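Local coordinates for chitin elicitor receptor kinase 1 (Arabidopsis thaliana, PDB 4EBZ) that binds chitin oligomers through its LysM ectodomain and, as a plasma-membrane receptor kinase, probably passes this fungal signal into the plant cell, at the glycan on Asn99, the glycan on Asn78 and the 2-acetamido-2-deoxy-beta-D-glucopyranose site. Sequence-based numbering; all coordinates share one arbitrary frame.

Site 1: the glycan on Asn99. Residues 13, 15, 90, 94, 98-99, 149. With NAG (2-acetamido-2-deoxy-beta-D-glucopyranose), chain B; NAG (2-acetamido-2-deoxy-beta-D-glucopyranose), chain C.
An N-linked glycan leaves Asn99, whose amide ND2 is bonded to C1 of NAG (chain B), and this first sugar is largely buried while the second is mostly exposed. The tight part surrounds the acetamido group. Its N2-H points at the backbone O of Ile94, in the last turn of helix 89-96, nearly along the C=O axis (3.0 Å, 160° at H). Its carbonyl O7 takes a bond from Arg149 NH1 (2.8 Å), close to the guanidinium plane, and its methyl C8 lies 3.7 Å from Ala98 CB, a side chain small enough to admit it. Arginine suits its place because one face of its flat head lies against the Tyr13 ring, with NE 3.4 Å above the ring centre. Glu15 holds CG in the crowded position between backbone N and carbonyl carbon (chi1 70°), then extends so that OE1 receives the sugar O3 hydroxyl on its syn lone pair (2.6 Å). An alanine here would remove that acceptor and would probably leave the O3 side less firmly held. On the loose side, NAG (chain C) is poorly ordered, with Ile94 CD1 and Glu90 OE2 loosely near its acetamide. A water bridges Asn99 ND2 and NAG (chain B) O7, 2.7 Å from the amide nitrogen.

Site 2: the glycan on Asn78. Residues 69-71, 78, 109, 124. With NAG (2-acetamido-2-deoxy-beta-D-glucopyranose), chain D; NAG (2-acetamido-2-deoxy-beta-D-glucopyranose), chain E; BMA (beta-D-mannopyranose), chain F; MAN (alpha-D-mannopyranose), chain H; BMA (beta-D-mannopyranose), chain G.
The backbone here is extended: Asn78 (phi/psi -91°/106°) in strand 74-82 and Asn124 in strand 122-128 both have beta conformation, as does Gln70 at the end of strand 68-70. Asn78 begins an N-glycosylation sequon, Asn-Phe-Ser, and its ND2 is joined to C1 of NAG (chain D). Gln70 reaches the sugar by a chain bent at chi2 (-68°), which turns its amide oxygen OE1 toward the acetamido N2-H; the bond is 2.8 Å, in the carbonyl plane and on a lone pair. On the other flank Asn124, with CG anti to its backbone N, offers ND2 to the ring oxygen O5 at 3.0 Å, the sugar lying somewhat out of the amide plane. An asparagine serves well here because its two ends do different work: while ND2 donates to the sugar, OD1 receives Arg109 NE at 2.9 Å. OD1 lies in the guanidinium plane, whereas NE approaches from above the carbonyl plane of Asn124, and the bond would fix which way the amide is turned. Pro71, a rigid apolar ring, packs against the sugars, its CD 3.8 Å from C3 of NAG (chain D) and its CG 4.0 Å from C6 of NAG (chain E). Between the two sugars, O3 of NAG (chain D) donates to O5 of NAG (chain E) at 2.7 Å. The mannoses beyond have no surface hidden by protein and are poorly ordered.

Site 3: the 2-acetamido-2-deoxy-beta-D-glucopyranose site. Residues 83-90, 103, 107, 114-117, 119. With NAG (2-acetamido-2-deoxy-beta-D-glucopyranose), chain I; NAG (2-acetamido-2-deoxy-beta-D-glucopyranose), chain J; NAG (2-acetamido-2-deoxy-beta-D-glucopyranose), chain K; NAG (2-acetamido-2-deoxy-beta-D-glucopyranose), chain L.
Four NAG units, a chitin tetramer, lie along a shallow LysM groove gripped chiefly by backbone groups. The acetamido groups of NAG (chain I) and NAG (chain K) point inward. O7 of NAG (chain I) accepts Glu90 N at 3.0 Å, near the start of helix 89-96, whose first-turn N-H groups have no helical carbonyl partner and so would favour a carbonyl oxygen. The acetamide of NAG (chain K) is held at both ends: Glu86 N gives to O7 (2.8 Å), and N2 gives to Ile117 O nearly along the C=O axis (2.8 Å). Between them, O6 of NAG (chain J) takes Ile117 N at 2.9 Å and donates to Ala114 O (2.7 Å), which also receives O3 of NAG (chain I). Methyl groups find apolar partners: Met103 CE, swung round by a chain bent at chi3, meets C8 of NAG (chain I), and Val83 CG1 meets that of NAG (chain K) at 3.6 Å. Farther out, Asp87 braces the 83-88 loop, its OD2 receiving Arg84 N while OD1 makes a salt bridge to Arg84 NH1 (2.9 Å). Beneath the groove, Ile117 CD1 covers one face of the Tyr89 ring. The groove runs between the loop leading into helix 89-96 and the segment from 3-10 helix 114-116 to Leu119, within the second LysM module.

Site 1: the glycan on Asn99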
loop_
_atom_site.group_PDB
_atom_site.type_symbol
_atom_site.label_atom_id
_atom_site.label_comp_id
_atom_site.label_asym_id
_atom_site.label_seq_id
_atom_site.Cartn_x
_atom_site.Cartn_y
_atom_site.Cartn_z
ATOM N N TYR A 13 3.789 -7.139 1.298
ATOM C CA TYR A 13 4.132 -8.526 1.664
ATOM C C TYR A 13 5.539 -8.894 1.200
ATOM O O TYR A 13 5.933 -8.591 0.064
ATOM C CB TYR A 13 3.126 -9.509 1.025
ATOM C CG TYR A 13 3.411 -10.968 1.368
ATOM C CD1 TYR A 13 3.042 -11.497 2.609
ATOM C CD2 TYR A 13 4.049 -11.814 0.456
ATOM C CE1 TYR A 13 3.309 -12.842 2.940
ATOM C CE2 TYR A 13 4.312 -13.159 0.775
ATOM C CZ TYR A 13 3.932 -13.659 2.011
ATOM O OH TYR A 13 4.190 -14.978 2.319
ATOM N N GLU A 15 8.413 -11.362 0.053
ATOM C CA GLU A 15 8.874 -12.646 -0.453
ATOM C C GLU A 15 10.034 -12.481 -1.428
ATOM O O GLU A 15 10.284 -11.393 -1.946
ATOM C CB GLU A 15 7.743 -13.426 -1.105
ATOM C CG GLU A 15 7.313 -12.816 -2.399
ATOM C CD GLU A 15 6.155 -13.564 -3.046
ATOM O OE1 GLU A 15 5.592 -13.001 -4.008
ATOM O OE2 GLU A 15 5.829 -14.697 -2.608
ATOM N N GLU A 90 4.405 -6.391 -15.767
ATOM C CA GLU A 90 3.875 -7.453 -14.909
ATOM C C GLU A 90 4.715 -7.587 -13.638
ATOM O O GLU A 90 4.191 -7.581 -12.518
ATOM C CB GLU A 90 3.840 -8.803 -15.646
ATOM C CG GLU A 90 3.287 -9.900 -14.726
ATOM C CD GLU A 90 3.554 -11.312 -15.219
ATOM O OE1 GLU A 90 4.531 -11.512 -15.968
ATOM O OE2 GLU A 90 2.781 -12.224 -14.847
ATOM N N ILE A 94 3.506 -7.033 -9.742
ATOM C CA ILE A 94 3.321 -8.177 -8.844
ATOM C C ILE A 94 4.456 -8.390 -7.847
ATOM O O ILE A 94 4.247 -8.989 -6.793
ATOM C CB ILE A 94 3.047 -9.509 -9.599
ATOM C CG1 ILE A 94 4.304 -10.086 -10.210
ATOM C CG2 ILE A 94 1.885 -9.358 -10.630
ATOM C CD1 ILE A 94 4.064 -11.460 -10.861
ATOM N N ALA A 98 4.471 -5.376 -5.060
ATOM C CA ALA A 98 3.781 -6.339 -4.188
ATOM C C ALA A 98 2.257 -6.273 -4.296
ATOM O O ALA A 98 1.534 -6.343 -3.282
ATOM C CB ALA A 98 4.264 -6.161 -2.695
ATOM N N ASN A 99 1.781 -6.152 -5.536
ATOM C CA ASN A 99 0.347 -6.091 -5.853
ATOM C C ASN A 99 -0.391 -4.869 -5.313
ATOM O O ASN A 99 -1.652 -4.856 -5.273
ATOM C CB ASN A 99 -0.367 -7.392 -5.448
ATOM C CG ASN A 99 0.170 -8.596 -6.210
ATOM O OD1 ASN A 99 0.339 -8.531 -7.436
ATOM N ND2 ASN A 99 0.474 -9.682 -5.479
ATOM N N ARG A 149 -4.109 -12.007 -0.166
ATOM C CA ARG A 149 -3.371 -13.210 -0.548
ATOM C C ARG A 149 -4.227 -14.451 -0.220
ATOM O O ARG A 149 -5.147 -14.368 0.595
ATOM C CB ARG A 149 -2.000 -13.265 0.168
ATOM C CG ARG A 149 -1.033 -12.190 -0.331
ATOM C CD ARG A 149 0.331 -12.308 0.396
ATOM N NE ARG A 149 0.752 -13.705 0.437
ATOM C CZ ARG A 149 1.441 -14.312 -0.520
ATOM N NH1 ARG A 149 1.841 -13.642 -1.596
ATOM N NH2 ARG A 149 1.742 -15.603 -0.390
HETATM C C1 NAG B . 1.086 -10.770 -6.206
HETATM C C2 NAG B . 1.973 -11.565 -5.232
HETATM C C3 NAG B . 2.553 -12.795 -5.932
HETATM C C4 NAG B . 1.512 -13.592 -6.704
HETATM C C5 NAG B . 0.684 -12.633 -7.553
HETATM C C6 NAG B . -0.438 -13.357 -8.294
HETATM C C7 NAG B . 3.336 -10.620 -3.414
HETATM C C8 NAG B . 4.562 -9.820 -3.048
HETATM N N2 NAG B . 3.074 -10.757 -4.717
HETATM O O3 NAG B . 3.271 -13.603 -5.020
HETATM O O4 NAG B . 2.185 -14.489 -7.567
HETATM O O5 NAG B . 0.103 -11.683 -6.673
HETATM O O6 NAG B . -1.158 -14.077 -7.315
HETATM O O7 NAG B . 2.649 -11.100 -2.511
HETATM C C1 NAG C . 1.668 -15.850 -7.635
HETATM C C2 NAG C . 2.270 -16.454 -8.898
HETATM C C3 NAG C . 2.152 -17.983 -8.955
HETATM C C4 NAG C . 2.474 -18.634 -7.615
HETATM C C5 NAG C . 1.812 -17.853 -6.477
HETATM C C6 NAG C . 2.157 -18.383 -5.098
HETATM C C7 NAG C . 2.342 -15.030 -10.846
HETATM C C8 NAG C . 1.555 -14.223 -11.839
HETATM N N2 NAG C . 1.638 -15.831 -10.041
HETATM O O3 NAG C . 3.043 -18.498 -9.925
HETATM O O4 NAG C . 2.009 -19.968 -7.639
HETATM O O5 NAG C . 2.201 -16.492 -6.507
HETATM O O6 NAG C . 1.686 -17.431 -4.167
HETATM O O7 NAG C . 3.574 -14.939 -10.800
HETATM O O HOH W 1 -0.106 -10.207 -2.933
#

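Site 2: the glycan on Asn78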
loop_
_atom_site.group_PDB
_atom_site.type_symbol
_atom_site.label_atom_id
_atom_site.label_comp_id
_atom_site.label_asym_id
_atom_site.label_seq_id
_atom_site.Cartn_x
_atom_site.Cartn_y
_atom_site.Cartn_z
ATOM N N CYS A 69 -6.228 13.476 -3.999
ATOM C CA CYS A 69 -7.285 13.383 -5.008
ATOM C C CYS A 69 -6.632 13.320 -6.401
ATOM O O CYS A 69 -5.758 14.121 -6.714
ATOM C CB CYS A 69 -8.250 14.559 -4.884
ATOM S SG CYS A 69 -9.812 14.264 -5.767
ATOM N N GLN A 70 -7.059 12.355 -7.218
ATOM C CA GLN A 70 -6.489 12.124 -8.540
ATOM C C GLN A 70 -7.506 12.577 -9.568
ATOM O O GLN A 70 -8.702 12.566 -9.281
ATOM C CB GLN A 70 -6.225 10.628 -8.733
ATOM C CG GLN A 70 -5.188 10.069 -7.726
ATOM C CD GLN A 70 -3.798 10.619 -7.979
ATOM O OE1 GLN A 70 -3.439 10.956 -9.113
ATOM N NE2 GLN A 70 -3.003 10.723 -6.919
ATOM N N PRO A 71 -7.039 12.948 -10.773
ATOM C CA PRO A 71 -8.004 13.249 -11.845
ATOM C C PRO A 71 -8.925 12.049 -12.010
ATOM O O PRO A 71 -8.450 10.920 -12.070
ATOM C CB PRO A 71 -7.121 13.413 -13.082
ATOM C CG PRO A 71 -5.767 13.818 -12.532
ATOM C CD PRO A 71 -5.635 13.084 -11.211
ATOM N N ASN A 78 0.743 8.820 -6.863
ATOM C CA ASN A 78 1.708 8.456 -7.911
ATOM C C ASN A 78 3.129 8.298 -7.297
ATOM O O ASN A 78 3.760 9.301 -6.951
ATOM C CB ASN A 78 1.803 9.580 -8.949
ATOM C CG ASN A 78 0.513 9.815 -9.707
ATOM O OD1 ASN A 78 -0.320 8.916 -9.861
ATOM N ND2 ASN A 78 0.353 11.067 -10.206
ATOM N N ARG A 109 -0.829 4.169 -17.979
ATOM C CA ARG A 109 -0.389 5.501 -17.580
ATOM C C ARG A 109 1.100 5.747 -17.891
ATOM O O ARG A 109 1.624 6.809 -17.568
ATOM C CB ARG A 109 -0.645 5.713 -16.082
ATOM C CG ARG A 109 0.299 4.917 -15.190
ATOM C CD ARG A 109 -0.302 4.747 -13.806
ATOM N NE ARG A 109 -0.380 6.024 -13.091
ATOM C CZ ARG A 109 -1.498 6.719 -12.940
ATOM N NH1 ARG A 109 -1.473 7.874 -12.274
ATOM N NH2 ARG A 109 -2.636 6.246 -13.439
ATOM N N ASN A 124 5.553 5.992 -13.745
ATOM C CA ASN A 124 4.535 6.540 -12.862
ATOM C C ASN A 124 3.695 5.358 -12.355
ATOM O O ASN A 124 3.087 4.628 -13.147
ATOM C CB ASN A 124 3.683 7.519 -13.687
ATOM C CG ASN A 124 2.642 8.236 -12.868
ATOM O OD1 ASN A 124 1.857 7.612 -12.181
ATOM N ND2 ASN A 124 2.650 9.563 -12.928
HETATM C C1 NAG D . -0.568 11.221 -11.303
HETATM C C2 NAG D . -1.048 12.683 -11.228
HETATM C C3 NAG D . -1.997 12.960 -12.401
HETATM C C4 NAG D . -1.302 12.596 -13.723
HETATM C C5 NAG D . -0.691 11.196 -13.680
HETATM C C6 NAG D . 0.136 10.965 -14.964
HETATM C C7 NAG D . -1.387 14.139 -9.263
HETATM C C8 NAG D . -2.092 14.354 -7.950
HETATM N N2 NAG D . -1.655 13.018 -9.937
HETATM O O3 NAG D . -2.289 14.340 -12.406
HETATM O O4 NAG D . -2.171 12.652 -14.839
HETATM O O5 NAG D . 0.139 11.097 -12.537
HETATM O O6 NAG D . 1.307 11.800 -15.017
HETATM O O7 NAG D . -0.612 14.995 -9.650
HETATM C C1 NAG E . -2.109 13.938 -15.534
HETATM C C2 NAG E . -2.301 13.691 -17.039
HETATM C C3 NAG E . -2.590 14.979 -17.803
HETATM C C4 NAG E . -3.655 15.800 -17.091
HETATM C C5 NAG E . -3.315 15.971 -15.603
HETATM C C6 NAG E . -4.402 16.747 -14.863
HETATM C C7 NAG E . -1.181 11.819 -18.102
HETATM C C8 NAG E . 0.111 11.218 -18.571
HETATM N N2 NAG E . -1.120 13.059 -17.613
HETATM O O3 NAG E . -2.992 14.711 -19.142
HETATM O O4 NAG E . -3.707 17.062 -17.740
HETATM O O5 NAG E . -3.172 14.698 -14.983
HETATM O O6 NAG E . -3.840 17.238 -13.665
HETATM O O7 NAG E . -2.231 11.174 -18.162
HETATM C C1 BMA F . -5.128 17.333 -17.948
HETATM C C2 BMA F . -5.100 18.839 -18.188
HETATM C C3 BMA F . -6.501 19.347 -18.532
HETATM C C4 BMA F . -7.107 18.529 -19.663
HETATM C C5 BMA F . -6.968 17.044 -19.359
HETATM C C6 BMA F . -7.500 16.237 -20.534
HETATM O O2 BMA F . -4.191 19.096 -19.236
HETATM O O3 BMA F . -6.473 20.701 -18.927
HETATM O O4 BMA F . -8.473 18.849 -19.815
HETATM O O5 BMA F . -5.604 16.727 -19.125
HETATM O O6 BMA F . -7.922 14.966 -20.094
HETATM C C1 MAN H . -6.465 21.617 -17.788
HETATM C C2 MAN H . -6.673 23.004 -18.398
HETATM C C3 MAN H . -5.372 23.804 -18.384
HETATM C C4 MAN H . -4.676 23.714 -17.034
HETATM C C5 MAN H . -4.551 22.261 -16.594
HETATM C C6 MAN H . -3.868 22.154 -15.233
HETATM O O2 MAN H . -7.700 23.699 -17.719
HETATM O O3 MAN H . -5.648 25.155 -18.668
HETATM O O4 MAN H . -3.396 24.297 -17.129
HETATM O O5 MAN H . -5.844 21.709 -16.524
HETATM O O6 MAN H . -3.406 20.836 -15.027
HETATM C C1 BMA G . -8.989 13.971 -20.166
HETATM C C2 BMA G . -9.209 14.126 -21.667
HETATM C C3 BMA G . -9.964 12.939 -22.240
HETATM C C4 BMA G . -9.401 11.618 -21.726
HETATM C C5 BMA G . -9.177 11.639 -20.217
HETATM C C6 BMA G . -8.536 10.327 -19.766
HETATM O O2 BMA G . -7.978 14.226 -22.346
HETATM O O3 BMA G . -9.834 12.976 -23.642
HETATM O O4 BMA G . -10.300 10.577 -22.039
HETATM O O5 BMA G . -8.357 12.738 -19.893
HETATM O O6 BMA G . -7.730 10.515 -18.624
#

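Site 3: the 2-acetamido-2-deoxy-beta-D-glucopyranose site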
loop_
_atom_site.group_PDB
_atom_site.type_symbol
_atom_site.label_atom_id
_atom_site.label_comp_id
_atom_site.label_asym_id
_atom_site.label_seq_id
_atom_site.Cartn_x
_atom_site.Cartn_y
_atom_site.Cartn_z
ATOM N N VAL A 83 13.499 2.125 -13.623
ATOM C CA VAL A 83 13.527 0.807 -14.236
ATOM C C VAL A 83 14.926 0.173 -14.191
ATOM O O VAL A 83 15.928 0.852 -14.382
ATOM C CB VAL A 83 13.005 0.913 -15.700
ATOM C CG1 VAL A 83 13.267 -0.358 -16.493
ATOM C CG2 VAL A 83 11.486 1.287 -15.669
ATOM N N ARG A 84 14.974 -1.125 -13.908
ATOM C CA ARG A 84 16.218 -1.885 -13.892
ATOM C C ARG A 84 16.142 -3.013 -14.911
ATOM O O ARG A 84 15.053 -3.426 -15.328
ATOM C CB ARG A 84 16.467 -2.481 -12.496
ATOM C CG ARG A 84 16.575 -1.467 -11.355
ATOM C CD ARG A 84 16.421 -2.164 -9.993
ATOM N NE ARG A 84 15.186 -2.956 -9.950
ATOM C CZ ARG A 84 15.123 -4.278 -10.122
ATOM N NH1 ARG A 84 13.945 -4.898 -10.095
ATOM N NH2 ARG A 84 16.236 -4.983 -10.331
ATOM N N GLN A 85 17.306 -3.516 -15.322
ATOM C CA GLN A 85 17.363 -4.628 -16.258
ATOM C C GLN A 85 16.359 -5.737 -15.937
ATOM O O GLN A 85 16.261 -6.177 -14.793
ATOM C CB GLN A 85 18.777 -5.213 -16.283
ATOM C CG GLN A 85 18.935 -6.364 -17.246
ATOM C CD GLN A 85 18.982 -5.902 -18.679
ATOM O OE1 GLN A 85 18.586 -6.628 -19.590
ATOM N NE2 GLN A 85 19.479 -4.688 -18.889
ATOM N N GLU A 86 15.620 -6.168 -16.962
ATOM C CA GLU A 86 14.672 -7.284 -16.871
ATOM C C GLU A 86 13.327 -6.932 -16.228
ATOM O O GLU A 86 12.449 -7.783 -16.098
ATOM C CB GLU A 86 15.313 -8.489 -16.187
ATOM C CG GLU A 86 16.717 -8.775 -16.739
ATOM C CD GLU A 86 16.955 -10.236 -17.021
ATOM O OE1 GLU A 86 16.728 -11.062 -16.110
ATOM O OE2 GLU A 86 17.360 -10.561 -18.157
ATOM N N ASP A 87 13.156 -5.682 -15.831
ATOM C CA ASP A 87 11.858 -5.262 -15.329
ATOM C C ASP A 87 10.812 -5.366 -16.449
ATOM O O ASP A 87 11.108 -5.094 -17.630
ATOM C CB ASP A 87 11.913 -3.823 -14.823
ATOM C CG ASP A 87 12.503 -3.699 -13.423
ATOM O OD1 ASP A 87 12.664 -4.735 -12.725
ATOM O OD2 ASP A 87 12.801 -2.545 -13.020
ATOM N N THR A 88 9.591 -5.748 -16.086
ATOM C CA THR A 88 8.449 -5.708 -17.012
ATOM C C THR A 88 7.267 -5.102 -16.274
ATOM O O THR A 88 7.264 -5.046 -15.046
ATOM C CB THR A 88 8.030 -7.105 -17.500
ATOM O OG1 THR A 88 7.600 -7.888 -16.383
ATOM C CG2 THR A 88 9.187 -7.811 -18.241
ATOM N N TYR A 89 6.244 -4.653 -16.988
ATOM C CA TYR A 89 5.094 -4.098 -16.274
ATOM C C TYR A 89 4.456 -5.138 -15.333
ATOM O O TYR A 89 4.021 -4.810 -14.234
ATOM C CB TYR A 89 4.033 -3.573 -17.243
ATOM C CG TYR A 89 4.420 -2.312 -18.001
ATOM C CD1 TYR A 89 4.748 -1.151 -17.320
ATOM C CD2 TYR A 89 4.380 -2.268 -19.397
ATOM C CE1 TYR A 89 5.043 0.016 -17.989
ATOM C CE2 TYR A 89 4.689 -1.100 -20.086
ATOM C CZ TYR A 89 5.016 0.052 -19.360
ATOM O OH TYR A 89 5.330 1.229 -20.023
ATOM N N GLU A 90 4.405 -6.391 -15.767
ATOM C CA GLU A 90 3.875 -7.453 -14.909
ATOM C C GLU A 90 4.715 -7.587 -13.638
ATOM O O GLU A 90 4.191 -7.581 -12.518
ATOM C CB GLU A 90 3.840 -8.803 -15.646
ATOM C CG GLU A 90 3.287 -9.900 -14.726
ATOM C CD GLU A 90 3.554 -11.312 -15.219
ATOM O OE1 GLU A 90 4.531 -11.512 -15.968
ATOM O OE2 GLU A 90 2.781 -12.224 -14.847
ATOM N N MET A 103 -0.679 -4.458 -13.367
ATOM C CA MET A 103 0.015 -4.290 -14.634
ATOM C C MET A 103 -0.816 -3.470 -15.606
ATOM O O MET A 103 -0.265 -2.680 -16.385
ATOM C CB MET A 103 0.480 -5.630 -15.233
ATOM C CG MET A 103 -0.577 -6.677 -15.484
ATOM S SD MET A 103 0.190 -7.989 -16.500
ATOM C CE MET A 103 -0.105 -7.313 -18.133
ATOM N N GLN A 107 0.526 -0.074 -17.465
ATOM C CA GLN A 107 0.552 0.049 -18.914
ATOM C C GLN A 107 -0.231 1.267 -19.391
ATOM O O GLN A 107 0.158 1.937 -20.347
ATOM C CB GLN A 107 -0.042 -1.194 -19.573
ATOM C CG GLN A 107 0.823 -2.415 -19.516
ATOM C CD GLN A 107 1.012 -3.022 -20.899
ATOM O OE1 GLN A 107 0.770 -4.200 -21.099
ATOM N NE2 GLN A 107 1.440 -2.205 -21.858
ATOM N N ALA A 114 5.233 -2.428 -23.791
ATOM C CA ALA A 114 5.659 -3.436 -22.820
ATOM C C ALA A 114 7.016 -4.078 -23.138
ATOM O O ALA A 114 7.805 -4.359 -22.234
ATOM C CB ALA A 114 4.594 -4.517 -22.671
ATOM N N THR A 115 7.286 -4.331 -24.416
ATOM C CA THR A 115 8.507 -5.052 -24.771
ATOM C C THR A 115 9.706 -4.147 -25.026
ATOM O O THR A 115 10.765 -4.619 -25.437
ATOM C CB THR A 115 8.291 -5.960 -25.977
ATOM O OG1 THR A 115 7.947 -5.151 -27.111
ATOM C CG2 THR A 115 7.180 -6.974 -25.659
ATOM N N ASN A 116 9.554 -2.849 -24.770
ATOM C CA ASN A 116 10.723 -1.970 -24.725
ATOM C C ASN A 116 10.586 -0.844 -23.722
ATOM O O ASN A 116 10.483 0.326 -24.081
ATOM C CB ASN A 116 11.135 -1.419 -26.088
ATOM C CG ASN A 116 12.538 -0.789 -26.051
ATOM O OD1 ASN A 116 13.292 -0.972 -25.083
ATOM N ND2 ASN A 116 12.878 -0.041 -27.081
ATOM N N ILE A 117 10.590 -1.218 -22.459
ATOM C CA ILE A 117 10.764 -0.239 -21.396
ATOM C C ILE A 117 12.267 -0.000 -21.285
ATOM O O ILE A 117 13.005 -0.918 -20.933
ATOM C CB ILE A 117 10.245 -0.777 -20.076
ATOM C CG1 ILE A 117 8.770 -1.184 -20.228
ATOM C CG2 ILE A 117 10.369 0.293 -18.964
ATOM C CD1 ILE A 117 8.223 -1.914 -19.009
ATOM N N LEU A 119 16.129 1.189 -20.147
ATOM C CA LEU A 119 16.853 1.221 -18.885
ATOM C C LEU A 119 16.881 2.656 -18.369
ATOM O O LEU A 119 17.047 3.585 -19.141
ATOM C CB LEU A 119 18.286 0.707 -19.089
ATOM C CG LEU A 119 18.650 -0.715 -18.632
ATOM C CD1 LEU A 119 17.460 -1.659 -18.540
ATOM C CD2 LEU A 119 19.752 -1.285 -19.510
HETATM C C1 NAG I . 5.569 -10.340 -20.939
HETATM C C2 NAG I . 5.855 -8.866 -20.638
HETATM C C3 NAG I . 6.875 -8.296 -21.634
HETATM C C4 NAG I . 8.100 -9.199 -21.718
HETATM C C5 NAG I . 7.689 -10.657 -21.925
HETATM C C6 NAG I . 8.915 -11.563 -21.874
HETATM C C7 NAG I . 4.196 -7.430 -19.598
HETATM C C8 NAG I . 2.944 -6.605 -19.728
HETATM N N2 NAG I . 4.600 -8.113 -20.676
HETATM O O1 NAG I . 4.705 -10.893 -19.970
HETATM O O3 NAG I . 7.309 -7.003 -21.237
HETATM O O4 NAG I . 8.906 -8.807 -22.815
HETATM O O5 NAG I . 6.762 -11.086 -20.947
HETATM O O6 NAG I . 8.558 -12.818 -22.407
HETATM O O7 NAG I . 4.824 -7.472 -18.542
HETATM C C1 NAG J . 10.221 -8.358 -22.402
HETATM C C2 NAG J . 11.108 -8.388 -23.646
HETATM C C3 NAG J . 12.444 -7.739 -23.327
HETATM C C4 NAG J . 12.196 -6.345 -22.768
HETATM C C5 NAG J . 11.198 -6.378 -21.606
HETATM C C6 NAG J . 10.881 -4.993 -21.015
HETATM C C7 NAG J . 10.648 -10.211 -25.189
HETATM C C8 NAG J . 10.812 -11.673 -25.501
HETATM N N2 NAG J . 11.319 -9.741 -24.138
HETATM O O3 NAG J . 13.239 -7.669 -24.502
HETATM O O4 NAG J . 13.430 -5.844 -22.319
HETATM O O5 NAG J . 10.000 -7.003 -22.022
HETATM O O6 NAG J . 10.446 -4.088 -22.009
HETATM O O7 NAG J . 9.918 -9.511 -25.890
HETATM C C1 NAG K . 13.961 -4.636 -22.940
HETATM C C2 NAG K . 14.985 -3.945 -22.039
HETATM C C3 NAG K . 15.717 -2.849 -22.808
HETATM C C4 NAG K . 16.263 -3.423 -24.106
HETATM C C5 NAG K . 15.225 -4.186 -24.903
HETATM C C6 NAG K . 15.944 -4.884 -26.059
HETATM C C7 NAG K . 14.469 -3.951 -19.685
HETATM C C8 NAG K . 13.807 -3.202 -18.563
HETATM N N2 NAG K . 14.308 -3.394 -20.883
HETATM O O3 NAG K . 16.805 -2.357 -22.060
HETATM O O4 NAG K . 16.770 -2.401 -24.943
HETATM O O5 NAG K . 14.559 -5.153 -24.120
HETATM O O6 NAG K . 14.938 -5.219 -26.976
HETATM O O7 NAG K . 15.103 -5.003 -19.493
HETATM C C1 NAG L . 18.198 -2.512 -25.244
HETATM C C2 NAG L . 18.406 -1.534 -26.395
HETATM C C3 NAG L . 19.876 -1.417 -26.795
HETATM C C4 NAG L . 20.773 -1.252 -25.577
HETATM C C5 NAG L . 20.450 -2.325 -24.538
HETATM C C6 NAG L . 21.288 -2.160 -23.280
HETATM C C7 NAG L . 16.656 -1.243 -28.095
HETATM C C8 NAG L . 16.087 -1.769 -29.381
HETATM N N2 NAG L . 17.620 -1.973 -27.538
HETATM O O3 NAG L . 20.029 -0.308 -27.643
HETATM O O4 NAG L . 22.122 -1.364 -25.983
HETATM O O5 NAG L . 19.087 -2.268 -24.175
HETATM O O6 NAG L . 21.154 -3.312 -22.476
HETATM O O7 NAG L . 16.233 -0.192 -27.612
HETATM O O HOH W 2 6.472 -4.895 -19.832
HETATM O O HOH W 3 17.264 0.156 -22.712
HETATM O O HOH W 4 18.717 -4.206 -21.606
#

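The centres of the C-alpha atoms of site 1 and site 3 are about 16 Å apart, those of site 2 and site 3 about 19 Å, and those of site 1 and site 2 about 20 Å. Site 1 and site 3 share Glu90 and the helix 89-96, while site 2 and site 3 both draw on helix 103-109. Thus the same LysM module carries two covalent glycans and a separate chitin oligomer. Site 1 also recruits residues from far along the sequence, so its glycan may help to pack the modules together. As modelled, the glycans do not block the occupied groove, which would suit a receptor for a sugar polymer.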